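Local coordinates for ATP-dependent Clp protease adapter protein ClpS 2 (Agrobacterium tumefaciens, PDB 4YJM) that probably modulates the substrate specificity of ClpAP-mediated protein degradation, acting as an N-degron adaptor that binds the N-terminal domain of the chaperone ClpA, at residues Arg55-Thr60 / Gly65-Val70; Phe38-Leu43 / Met49-Gly54. All blocks are in the same frame, centred on the assembly; numbering follows the deposited sequence.

Contact 1 of 2, residues Arg55-Thr60 / Gly65-Val70; sequences RRVMMT and GSAVVV
Helix 55-60 and strand 66-70 run nearly antiparallel, at 148° between their directions and 7.0 Å apart at closest approach, with Thr60 and Ala67 nearest across the gap. The chain turns back between them at Gly65, the first residue to leave helical geometry; its positive phi of 99°, readily adopted by glycine, goes with the end of the helix and the turn into the strand.

The methyl of Ala67 is the centre of the contact. It points at the helix and is met by three groups. Val57 CG1 lies 3.7 Å from Ala67 CB, Val57 O comes to 3.2 Å from the same Ala67 CB, and Thr60 CG2 touches Ala67 CB at 3.7 Å from one turn further along. So short a side chain lets the strand come in close against the helix backbone. With CG1 of Val57 anti to its backbone N (chi1 171°), that methyl is turned to the strand, where Val57 CG1 also reaches CG2 of Val69 at 4.3 Å.

Thr60 divides its two branches. CG2 goes to the strand, while Thr60 OG1 turns back along its own helix and donates to Arg56 O at 3.0 Å. That oxygen also takes the Thr60 amide hydrogen, the two donors arriving from opposite faces of the carbonyl plane. The hydroxyl is thus satisfied inside the helix, and the threonine can offer a methyl to its neighbour.

Along its edge, the strand is bonded into the antiparallel sheet through backbone pairs of Ala67 with Leu28 and Val69 with Val26. No hydrogen bond joins helix to strand: this helix-turn-strand pair of the ClpS fold meets through small apolar groups in van der Waals contact, which makes it a matter of shape rather than of polar pairing.

Contact 2 of 2, residues Phe38-Leu43 / Met49-Gly54; sequences FVTVVL and MSEDTG
Leu43 meets the second segment with both its backbone and its side chain, closing a helix-loop-helix turn. Met49 N donates to Leu43 O at 3.2 Å; the N-H...O angle is nearly straight (168°), but the nitrogen stands above the carbonyl plane rather than on a lone pair. Met49 CB lies against Leu43 O as well, at 3.6 Å.

The leucine side chain leaves with CG anti to its carbonyl carbon (chi1 -66°) and extends CD1 toward the first turn of helix 51-64. There Leu43 CD1 lies 3.7 Å from Gly54 CA. Having no side chain, Gly54 leaves its CA accessible to this methyl, and a branched side chain rests on bare helix backbone. In Met49, CG anti to the backbone N (chi1 -177°) and an extended chi2 carry SD to 4.2 Å from Leu43 CD1; the bend at chi3 then turns only CE. A flexible thioether suits this place, since it can follow the outline of its neighbours.

The buried Thr40 meets the exposed Glu51 at a slant, with Thr40 CG2 4.2 Å from Glu51 OE1. This is loose packing; the other carboxylate oxygen of Glu51 makes a salt bridge to Arg55, and the Thr40 hydroxyl bonds weakly to Arg36 O in its own helix.

Ser50 occupies the N-cap of helix 51-64, and Ser50 OG shares a hydrogen bond of 3.0 Å with Thr53 OG1. Phe97 of strand 97-101 also packs on Leu43, joining this corner to the sheet. One backbone bond ties the turn, and the bare CA of Gly54 is consistent with the close approach of the helices; the contact is mainly apolar, with the Glu51 carboxylate on its exposed side directed to Arg55.

Contact 2 closes before contact 1 opens along the chain, and helix 51-64 serves both: one face, with Gly54 and Met58, meets helix 36-47, while another, through Val57 and Thr60, meets strand 66-73. The two centres are 10 Å apart, and the contacts touch through two methionines. Met49, from the loop of contact 2, brings SD to 3.7 Å from Val57 CG2 and CE to 3.6 Å from Val69 O, lying between the helix and the strand of contact 1. Met58 points away from the strand and lays CE 3.4 Å from Thr40 OG1, with SD 3.8 Å from Val39 CB. No N-degron is bound in this apo structure, so neither contact is seen with a ligand.

Contact 1 of 2, residues Arg55-Thr60 / Gly65-Val70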
ATOM      1  N   ARG A  55      -0.815 -11.328  -0.795  1.00 39.24           N
ATOM      2  CA  ARG A  55      -1.375 -11.837  -2.036  1.00 53.10           C
ATOM      3  C   ARG A  55      -2.882 -11.604  -2.092  1.00 55.17           C
ATOM      4  O   ARG A  55      -3.442 -11.394  -3.167  1.00 43.20           O
ATOM      5  CB  ARG A  55      -1.060 -13.336  -2.201  1.00 64.38           C
ATOM      6  CG  ARG A  55       0.395 -13.675  -2.571  1.00109.11           C
ATOM      7  CD  ARG A  55       0.571 -15.189  -2.642  1.00142.94           C
ATOM      8  NE  ARG A  55       1.943 -15.611  -2.905  1.00148.48           N
ATOM      9  CZ  ARG A  55       2.333 -16.881  -2.944  1.00184.30           C
ATOM     10  NH1 ARG A  55       1.458 -17.856  -2.736  1.00207.87           N
ATOM     11  NH2 ARG A  55       3.600 -17.183  -3.191  1.00195.52           N
ATOM     12  N   ARG A  56      -3.549 -11.638  -0.943  1.00 40.71           N
ATOM     13  CA  ARG A  56      -4.977 -11.353  -0.914  1.00 63.11           C
ATOM     14  C   ARG A  56      -5.194  -9.840  -1.173  1.00 48.79           C
ATOM     15  O   ARG A  56      -6.196  -9.418  -1.770  1.00 41.52           O
ATOM     16  CB  ARG A  56      -5.579 -11.810   0.419  1.00 90.55           C
ATOM     17  CG  ARG A  56      -5.516 -13.330   0.610  1.00 87.72           C
ATOM     18  CD  ARG A  56      -5.982 -13.780   1.988  1.00 95.41           C
ATOM     19  NE  ARG A  56      -7.395 -13.497   2.211  1.00107.48           N
ATOM     20  CZ  ARG A  56      -8.021 -13.672   3.370  1.00117.20           C
ATOM     21  NH1 ARG A  56      -7.363 -14.128   4.424  1.00116.41           N
ATOM     22  NH2 ARG A  56      -9.310 -13.385   3.477  1.00126.63           N
ATOM     23  N   VAL A  57      -4.248  -9.028  -0.736  1.00 47.62           N
ATOM     24  CA  VAL A  57      -4.370  -7.580  -0.929  1.00 46.48           C
ATOM     25  C   VAL A  57      -4.272  -7.261  -2.446  1.00 42.70           C
ATOM     26  O   VAL A  57      -5.105  -6.548  -3.012  1.00 45.33           O
ATOM     27  CB  VAL A  57      -3.311  -6.807  -0.108  1.00 38.41           C
ATOM     28  CG1 VAL A  57      -3.300  -5.319  -0.487  1.00 37.61           C
ATOM     29  CG2 VAL A  57      -3.602  -6.934   1.399  1.00 38.08           C
ATOM     30  N   MET A  58      -3.296  -7.856  -3.105  1.00 46.44           N
ATOM     31  CA  MET A  58      -3.183  -7.770  -4.563  1.00 37.80           C
ATOM     32  C   MET A  58      -4.390  -8.255  -5.368  1.00 42.71           C
ATOM     33  O   MET A  58      -4.853  -7.553  -6.280  1.00 45.63           O
ATOM     34  CB  MET A  58      -1.967  -8.532  -4.960  1.00 34.29           C
ATOM     35  CG  MET A  58      -0.701  -7.833  -4.455  1.00 42.93           C
ATOM     36  SD  MET A  58       0.799  -8.561  -5.193  1.00 56.54           S
ATOM     37  CE  MET A  58       1.130  -9.887  -4.057  1.00 71.01           C
ATOM     38  N   MET A  59      -4.857  -9.466  -5.105  1.00 47.33           N
ATOM     39  CA  MET A  59      -6.062  -9.949  -5.761  1.00 69.66           C
ATOM     40  C   MET A  59      -7.174  -8.928  -5.629  1.00 57.25           C
ATOM     41  O   MET A  59      -7.921  -8.698  -6.572  1.00 45.08           O
ATOM     42  CB  MET A  59      -6.518 -11.283  -5.175  1.00118.52           C
ATOM     43  CG  MET A  59      -5.713 -12.479  -5.630  1.00134.39           C
ATOM     44  SD  MET A  59      -6.391 -14.014  -4.976  1.00121.51           S
ATOM     45  CE  MET A  59      -7.990 -14.067  -5.784  1.00175.66           C
ATOM     46  N   THR A  60      -7.280  -8.298  -4.464  1.00 62.35           N
ATOM     47  CA  THR A  60      -8.332  -7.313  -4.248  1.00 60.59           C
ATOM     48  C   THR A  60      -8.099  -6.102  -5.151  1.00 49.84           C
ATOM     49  O   THR A  60      -9.044  -5.583  -5.762  1.00 51.00           O
ATOM     50  CB  THR A  60      -8.406  -6.855  -2.767  1.00 62.67           C
ATOM     51  OG1 THR A  60      -8.768  -7.970  -1.944  1.00 54.20           O
ATOM     52  CG2 THR A  60      -9.442  -5.762  -2.574  1.00 98.28           C
ATOM     53  N   GLY A  65      -9.404  -2.340  -8.426  1.00 45.34           N
ATOM     54  CA  GLY A  65      -8.514  -1.214  -8.734  1.00 49.09           C
ATOM     55  C   GLY A  65      -7.599  -0.761  -7.591  1.00 40.56           C
ATOM     56  O   GLY A  65      -6.494  -0.246  -7.812  1.00 37.63           O
ATOM     57  N   SER A  66      -8.054  -0.945  -6.355  1.00 35.74           N
ATOM     58  CA  SER A  66      -7.248  -0.655  -5.167  1.00 37.23           C
ATOM     59  C   SER A  66      -7.604  -1.582  -4.001  1.00 37.57           C
ATOM     60  O   SER A  66      -8.646  -2.215  -4.044  1.00 40.69           O
ATOM     61  CB  SER A  66      -7.467   0.783  -4.732  1.00 38.17           C
ATOM     62  OG  SER A  66      -8.841   0.977  -4.436  1.00 38.41           O
ATOM     63  N   ALA A  67      -6.768  -1.607  -2.956  1.00 32.63           N
ATOM     64  CA  ALA A  67      -7.002  -2.425  -1.754  1.00 36.16           C
ATOM     65  C   ALA A  67      -6.434  -1.752  -0.511  1.00 24.86           C
ATOM     66  O   ALA A  67      -5.359  -1.161  -0.579  1.00 24.70           O
ATOM     67  CB  ALA A  67      -6.369  -3.790  -1.907  1.00 39.34           C
ATOM     68  N   VAL A  68      -7.168  -1.822   0.613  1.00 29.49           N
ATOM     69  CA  VAL A  68      -6.691  -1.234   1.862  1.00 26.92           C
ATOM     70  C   VAL A  68      -5.599  -2.083   2.450  1.00 30.63           C
ATOM     71  O   VAL A  68      -5.763  -3.294   2.591  1.00 28.85           O
ATOM     72  CB  VAL A  68      -7.827  -1.088   2.913  1.00 24.65           C
ATOM     73  CG1 VAL A  68      -7.289  -0.427   4.200  1.00 23.99           C
ATOM     74  CG2 VAL A  68      -8.969  -0.242   2.340  1.00 35.01           C
ATOM     75  N   VAL A  69      -4.520  -1.434   2.855  1.00 24.01           N
ATOM     76  CA  VAL A  69      -3.363  -2.096   3.478  1.00 27.16           C
ATOM     77  C   VAL A  69      -3.405  -1.982   4.996  1.00 24.57           C
ATOM     78  O   VAL A  69      -3.292  -2.974   5.711  1.00 27.00           O
ATOM     79  CB  VAL A  69      -2.051  -1.491   2.947  1.00 30.85           C
ATOM     80  CG1 VAL A  69      -0.821  -2.175   3.574  1.00 26.48           C
ATOM     81  CG2 VAL A  69      -2.007  -1.675   1.462  1.00 30.54           C
ATOM     82  N   VAL A  70      -3.651  -0.765   5.462  1.00 23.22           N
ATOM     83  CA  VAL A  70      -3.675  -0.430   6.873  1.00 20.46           C
ATOM     84  C   VAL A  70      -4.498   0.862   7.029  1.00 19.53           C
ATOM     85  O   VAL A  70      -4.646   1.605   6.058  1.00 22.02           O
ATOM     86  CB  VAL A  70      -2.247  -0.273   7.428  1.00 27.03           C
ATOM     87  CG1 VAL A  70      -1.543   0.937   6.794  1.00 28.54           C
ATOM     88  CG2 VAL A  70      -2.241  -0.179   8.938  1.00 34.69           C
TER

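Contact 2 of 2, residues Phe38-Leu43 / Met49-Gly54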
ATOM      1  N   PHE A  38       7.770  -8.476  -6.284  1.00 34.71           N
ATOM      2  CA  PHE A  38       8.293  -7.206  -5.776  1.00 35.08           C
ATOM      3  C   PHE A  38       7.299  -6.593  -4.814  1.00 41.64           C
ATOM      4  O   PHE A  38       7.684  -6.120  -3.749  1.00 35.95           O
ATOM      5  CB  PHE A  38       8.596  -6.207  -6.903  1.00 40.26           C
ATOM      6  CG  PHE A  38       9.245  -4.917  -6.418  1.00 34.20           C
ATOM      7  CD1 PHE A  38      10.588  -4.890  -6.021  1.00 38.92           C
ATOM      8  CD2 PHE A  38       8.523  -3.744  -6.362  1.00 34.48           C
ATOM      9  CE1 PHE A  38      11.179  -3.694  -5.568  1.00 34.59           C
ATOM     10  CE2 PHE A  38       9.099  -2.564  -5.901  1.00 35.61           C
ATOM     11  CZ  PHE A  38      10.417  -2.536  -5.513  1.00 34.26           C
ATOM     12  N   VAL A  39       6.015  -6.595  -5.173  1.00 35.34           N
ATOM     13  CA  VAL A  39       5.001  -6.004  -4.273  1.00 28.00           C
ATOM     14  C   VAL A  39       4.967  -6.753  -2.959  1.00 26.95           C
ATOM     15  O   VAL A  39       4.821  -6.136  -1.902  1.00 37.69           O
ATOM     16  CB  VAL A  39       3.576  -5.983  -4.911  1.00 35.78           C
ATOM     17  CG1 VAL A  39       2.535  -5.325  -3.999  1.00 27.92           C
ATOM     18  CG2 VAL A  39       3.614  -5.240  -6.211  1.00 32.79           C
ATOM     19  N   THR A  40       5.071  -8.073  -3.001  1.00 29.22           N
ATOM     20  CA  THR A  40       5.119  -8.861  -1.781  1.00 32.40           C
ATOM     21  C   THR A  40       6.238  -8.400  -0.836  1.00 36.57           C
ATOM     22  O   THR A  40       6.013  -8.236   0.372  1.00 29.75           O
ATOM     23  CB  THR A  40       5.281 -10.347  -2.109  1.00 45.08           C
ATOM     24  OG1 THR A  40       4.037 -10.845  -2.605  1.00 44.32           O
ATOM     25  CG2 THR A  40       5.679 -11.159  -0.883  1.00 41.76           C
ATOM     26  N   VAL A  41       7.432  -8.146  -1.362  1.00 29.24           N
ATOM     27  CA  VAL A  41       8.534  -7.797  -0.474  1.00 29.03           C
ATOM     28  C   VAL A  41       8.397  -6.337  -0.028  1.00 26.57           C
ATOM     29  O   VAL A  41       8.776  -6.018   1.090  1.00 29.33           O
ATOM     30  CB  VAL A  41       9.904  -8.065  -1.133  1.00 36.32           C
ATOM     31  CG1 VAL A  41      10.020  -9.535  -1.462  1.00 39.12           C
ATOM     32  CG2 VAL A  41      10.071  -7.275  -2.422  1.00 44.69           C
ATOM     33  N   VAL A  42       7.786  -5.476  -0.837  1.00 25.27           N
ATOM     34  CA  VAL A  42       7.483  -4.115  -0.369  1.00 23.32           C
ATOM     35  C   VAL A  42       6.481  -4.137   0.793  1.00 32.38           C
ATOM     36  O   VAL A  42       6.688  -3.491   1.824  1.00 24.33           O
ATOM     37  CB  VAL A  42       6.945  -3.229  -1.489  1.00 27.84           C
ATOM     38  CG1 VAL A  42       6.387  -1.906  -0.942  1.00 26.74           C
ATOM     39  CG2 VAL A  42       8.068  -2.944  -2.483  1.00 30.96           C
ATOM     40  N   LEU A  43       5.412  -4.907   0.641  1.00 26.79           N
ATOM     41  CA  LEU A  43       4.407  -5.036   1.696  1.00 27.45           C
ATOM     42  C   LEU A  43       5.003  -5.605   2.979  1.00 26.70           C
ATOM     43  O   LEU A  43       4.621  -5.221   4.089  1.00 27.45           O
ATOM     44  CB  LEU A  43       3.254  -5.946   1.244  1.00 26.48           C
ATOM     45  CG  LEU A  43       2.394  -5.394   0.094  1.00 28.00           C
ATOM     46  CD1 LEU A  43       1.357  -6.390  -0.330  1.00 25.49           C
ATOM     47  CD2 LEU A  43       1.689  -4.100   0.505  1.00 28.03           C
ATOM     48  N   MET A  49       3.599  -7.099   6.474  1.00 41.20           N
ATOM     49  CA  MET A  49       2.484  -7.939   6.027  1.00 44.78           C
ATOM     50  C   MET A  49       2.984  -9.286   5.476  1.00 42.60           C
ATOM     51  O   MET A  49       3.962  -9.344   4.725  1.00 46.83           O
ATOM     52  CB  MET A  49       1.659  -7.151   4.988  1.00 38.51           C
ATOM     53  CG  MET A  49       0.454  -7.863   4.498  1.00 39.28           C
ATOM     54  SD  MET A  49      -0.468  -6.773   3.436  1.00 40.63           S
ATOM     55  CE  MET A  49      -1.316  -5.764   4.683  1.00 41.83           C
ATOM     56  N   SER A  50       2.354 -10.390   5.871  1.00 42.68           N
ATOM     57  CA  SER A  50       2.867 -11.692   5.454  1.00 47.73           C
ATOM     58  C   SER A  50       2.601 -11.937   3.975  1.00 41.37           C
ATOM     59  O   SER A  50       1.784 -11.239   3.346  1.00 37.61           O
ATOM     60  CB  SER A  50       2.236 -12.824   6.269  1.00 60.01           C
ATOM     61  OG  SER A  50       0.862 -12.916   5.945  1.00 55.48           O
ATOM     62  N   GLU A  51       3.268 -12.945   3.431  1.00 57.04           N
ATOM     63  CA  GLU A  51       3.073 -13.312   2.038  1.00 72.11           C
ATOM     64  C   GLU A  51       1.597 -13.583   1.697  1.00 55.54           C
ATOM     65  O   GLU A  51       1.052 -12.953   0.796  1.00 48.43           O
ATOM     66  CB  GLU A  51       3.925 -14.525   1.705  1.00120.87           C
ATOM     67  CG  GLU A  51       3.940 -14.850   0.236  1.00131.97           C
ATOM     68  CD  GLU A  51       5.133 -15.677  -0.148  1.00126.25           C
ATOM     69  OE1 GLU A  51       6.264 -15.181   0.029  1.00103.04           O
ATOM     70  OE2 GLU A  51       4.940 -16.819  -0.614  1.00141.06           O
ATOM     71  N   ASP A  52       0.943 -14.483   2.428  1.00 50.19           N
ATOM     72  CA  ASP A  52      -0.454 -14.833   2.153  1.00 66.39           C
ATOM     73  C   ASP A  52      -1.377 -13.620   2.201  1.00 55.53           C
ATOM     74  O   ASP A  52      -2.214 -13.419   1.312  1.00 45.55           O
ATOM     75  CB  ASP A  52      -0.956 -15.894   3.143  1.00 59.63           C
ATOM     76  CG  ASP A  52      -0.330 -17.252   2.907  1.00137.80           C
ATOM     77  OD1 ASP A  52       0.250 -17.469   1.822  1.00112.95           O
ATOM     78  OD2 ASP A  52      -0.426 -18.112   3.806  1.00165.32           O
ATOM     79  N   THR A  53      -1.249 -12.819   3.252  1.00 45.32           N
ATOM     80  CA  THR A  53      -2.039 -11.600   3.373  1.00 48.64           C
ATOM     81  C   THR A  53      -1.801 -10.622   2.207  1.00 43.50           C
ATOM     82  O   THR A  53      -2.759 -10.095   1.615  1.00 43.76           O
ATOM     83  CB  THR A  53      -1.733 -10.865   4.697  1.00 58.01           C
ATOM     84  OG1 THR A  53      -1.948 -11.764   5.797  1.00 56.22           O
ATOM     85  CG2 THR A  53      -2.648  -9.667   4.854  1.00 61.93           C
ATOM     86  N   GLY A  54      -0.536 -10.370   1.911  1.00 40.45           N
ATOM     87  CA  GLY A  54      -0.147  -9.565   0.758  1.00 42.63           C
ATOM     88  C   GLY A  54      -0.796 -10.017  -0.546  1.00 54.39           C
ATOM     89  O   GLY A  54      -1.285  -9.192  -1.323  1.00 44.50           O
TER